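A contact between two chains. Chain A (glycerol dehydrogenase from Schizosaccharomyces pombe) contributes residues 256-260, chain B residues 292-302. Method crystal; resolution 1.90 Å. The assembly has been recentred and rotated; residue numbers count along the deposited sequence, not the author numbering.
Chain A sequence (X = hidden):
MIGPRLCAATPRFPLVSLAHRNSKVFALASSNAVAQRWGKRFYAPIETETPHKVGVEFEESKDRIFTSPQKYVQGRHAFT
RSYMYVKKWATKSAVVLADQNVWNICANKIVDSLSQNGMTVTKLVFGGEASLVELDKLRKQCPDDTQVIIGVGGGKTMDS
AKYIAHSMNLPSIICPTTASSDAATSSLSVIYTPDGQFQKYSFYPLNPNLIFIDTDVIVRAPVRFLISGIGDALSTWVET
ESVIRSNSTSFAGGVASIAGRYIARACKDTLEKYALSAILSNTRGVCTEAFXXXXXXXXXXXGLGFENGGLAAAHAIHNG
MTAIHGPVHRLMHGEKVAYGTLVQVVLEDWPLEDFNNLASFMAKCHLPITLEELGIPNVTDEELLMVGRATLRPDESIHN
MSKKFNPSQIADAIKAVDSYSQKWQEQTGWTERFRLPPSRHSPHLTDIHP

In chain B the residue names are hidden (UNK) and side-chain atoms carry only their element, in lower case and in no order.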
# COMPACT_ATOMS: atom_id res chain seq x y z
N ALA A 256 24.17 -20.54 -12.70
CA ALA A 256 24.25 -19.10 -12.44
C ALA A 256 24.32 -18.76 -10.96
O ALA A 256 23.56 -19.29 -10.15
CB ALA A 256 23.06 -18.40 -13.08
N SER A 257 25.25 -17.88 -10.61
CA SER A 257 25.40 -17.44 -9.23
C SER A 257 24.34 -16.39 -8.93
O SER A 257 23.74 -15.80 -9.84
CB SER A 257 26.78 -16.84 -8.99
OG SER A 257 26.97 -15.65 -9.74
N ILE A 258 24.09 -16.16 -7.65
CA ILE A 258 23.14 -15.15 -7.21
C ILE A 258 23.82 -13.79 -7.41
O ILE A 258 23.18 -12.81 -7.80
CB ILE A 258 22.78 -15.35 -5.72
CG1 ILE A 258 21.93 -16.62 -5.56
CG2 ILE A 258 22.05 -14.13 -5.17
CD1 ILE A 258 21.71 -17.06 -4.12
N ALA A 259 25.12 -13.74 -7.14
CA ALA A 259 25.88 -12.50 -7.29
C ALA A 259 25.71 -11.92 -8.69
O ALA A 259 25.44 -10.73 -8.86
CB ALA A 259 27.35 -12.75 -7.01
N GLY A 260 25.86 -12.78 -9.70
CA GLY A 260 25.72 -12.32 -11.07
C GLY A 260 24.34 -11.75 -11.34
O GLY A 260 24.20 -10.77 -12.07
N UNK B 292 23.61 -24.23 -0.34
CA UNK B 292 24.56 -23.73 -1.33
C UNK B 292 24.46 -22.21 -1.48
O UNK B 292 25.46 -21.53 -1.72
c UNK B 292 25.87 -26.34 -3.31
c UNK B 292 24.55 -25.92 -2.67
o UNK B 292 26.57 -25.48 -3.89
c UNK B 292 24.33 -24.41 -2.68
o UNK B 292 26.21 -27.54 -3.25
N UNK B 293 23.25 -21.67 -1.37
CA UNK B 293 23.06 -20.23 -1.50
C UNK B 293 23.81 -19.48 -0.41
O UNK B 293 24.43 -18.44 -0.66
o UNK B 293 21.36 -20.54 -3.71
c UNK B 293 21.58 -19.85 -1.43
c UNK B 293 20.80 -20.29 -2.64
n UNK B 293 19.48 -20.38 -2.49
N UNK B 294 23.74 -20.00 0.81
CA UNK B 294 24.40 -19.37 1.94
C UNK B 294 25.92 -19.54 1.86
O UNK B 294 26.67 -18.69 2.32
c UNK B 294 24.61 -19.31 4.45
c UNK B 294 23.84 -19.91 3.27
c UNK B 294 22.37 -19.54 3.38
N UNK B 295 26.37 -20.65 1.27
CA UNK B 295 27.81 -20.83 1.11
C UNK B 295 28.27 -19.71 0.17
O UNK B 295 29.31 -19.08 0.40
c UNK B 295 28.16 -22.21 0.51
c UNK B 295 27.90 -23.31 1.54
c UNK B 295 29.64 -22.24 0.10
N UNK B 296 27.48 -19.44 -0.86
CA UNK B 296 27.84 -18.37 -1.79
C UNK B 296 27.78 -17.01 -1.08
O UNK B 296 28.65 -16.17 -1.27
o UNK B 296 25.49 -17.74 -5.43
o UNK B 296 26.50 -15.80 -5.65
c UNK B 296 26.92 -18.33 -3.02
c UNK B 296 27.40 -17.29 -4.04
c UNK B 296 26.39 -16.93 -5.11
N UNK B 297 26.76 -16.80 -0.26
CA UNK B 297 26.62 -15.53 0.46
C UNK B 297 27.77 -15.32 1.44
O UNK B 297 28.32 -14.22 1.54
c UNK B 297 25.28 -15.49 1.20
N UNK B 298 28.13 -16.38 2.16
CA UNK B 298 29.20 -16.31 3.14
C UNK B 298 30.58 -16.12 2.53
O UNK B 298 31.47 -15.54 3.15
c UNK B 298 28.14 -17.66 5.02
c UNK B 298 29.24 -17.60 3.98
o UNK B 298 27.25 -16.82 5.06
n UNK B 298 28.21 -18.67 5.88
N UNK B 299 30.75 -16.62 1.31
CA UNK B 299 32.05 -16.55 0.65
C UNK B 299 32.18 -15.51 -0.45
O UNK B 299 32.90 -14.53 -0.30
c UNK B 299 33.92 -18.05 -0.13
c UNK B 299 32.41 -17.94 0.08
o UNK B 299 32.01 -18.95 1.01
N UNK B 300 31.48 -15.73 -1.56
CA UNK B 300 31.55 -14.79 -2.68
C UNK B 300 30.91 -13.43 -2.42
O UNK B 300 31.57 -12.40 -2.54
c UNK B 300 30.91 -14.56 -5.21
c UNK B 300 30.92 -15.41 -3.93
c UNK B 300 30.11 -15.28 -6.28
c UNK B 300 32.34 -14.31 -5.68
N UNK B 301 29.63 -13.43 -2.06
CA UNK B 301 28.92 -12.17 -1.83
C UNK B 301 29.51 -11.35 -0.69
O UNK B 301 29.82 -10.16 -0.85
c UNK B 301 24.81 -15.15 -2.60
c UNK B 301 27.44 -12.44 -1.56
s UNK B 301 24.99 -13.36 -2.30
c UNK B 301 26.71 -13.07 -2.73
N UNK B 302 29.67 -11.96 0.47
CA UNK B 302 30.23 -11.23 1.60
C UNK B 302 31.64 -10.76 1.26
O UNK B 302 32.03 -9.63 1.60
o UNK B 302 30.55 -11.35 3.98
c UNK B 302 30.23 -12.12 2.84

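Position 292 has three side-chain carbons in a row, the third carrying two oxygens. That is a carboxylate one carbon longer than aspartate, and it stays clear of the chain A stretch. It is B:Glu292. Position 293 has two carbons, the second carrying one oxygen and one nitrogen. Its CA-to-CB bond points sideways, but its end comes nearer, and the oxygen approaches the end of the A:Ile258 side chain. This short amide is B:Asn293. Its OD1 lies 3.5 Å from CD1 of A:Ile258.

Positions 294 and 295 each have one carbon carrying two more. Neither touches the chain A stretch, and the first points away from it. They are B:Val294 and B:Val295.

Position 296 again has three carbons, the third carrying two oxygens. Both oxygens reach backbone nitrogens of chain A. This is B:Glu296. OE2 accepts from N of A:Ile258 at 3.1 Å, with a nearly straight N-H...O angle of 176°. OE1 accepts from N of A:Ala259 at 2.9 Å. A weak third bond runs from N of A:Ile258 to OE1 of B:Glu296 at 3.2 Å.

Position 297 has a single carbon and makes no contact: B:Ala297. Position 298 has two carbons, the second carrying one oxygen and one nitrogen, and is out of reach: B:Asn298. At position 299 one carbon carries an oxygen and a carbon, out of reach of the chain A stretch. This is B:Thr299, whose OG1 donates to O of B:Val295 at 2.8 Å, within its own helix.

Position 300 has four carbons, forked at the second, and points toward chain A. A terminal carbon packs on CB of A:Ala259. It is B:Leu300, with CD2 at 3.8 Å from CB of A:Ala259. Position 301 is an unbranched chain of two carbons, a sulfur and a last carbon. The carbon past the sulfur packs on A:Ile258, so it is B:Met301. Its CE lies 3.7 Å from CB of A:Ile258, and its CG 4.3 Å from CB of A:Ala259. Position 302 has one carbon and then one oxygen, out of reach: B:Ser302.

The contact joins the start of a chain A helix to the side of a chain B helix. The first amides of a helix lack acceptors from a preceding turn. A:Ser257, at the N-cap, supplies one: its OG accepts from N of A:Gly260 at 3.1 Å. B:Glu296 serves the two amides between them from the other chain. Its charge suits the positive end of the helix dipole. B:Leu300 packs on A:Ala259, and B:Met301 on both A:Ile258 and A:Ala259, adding apolar packing to this polar anchor.

Chain B (292-302) ENVVEANTLMS
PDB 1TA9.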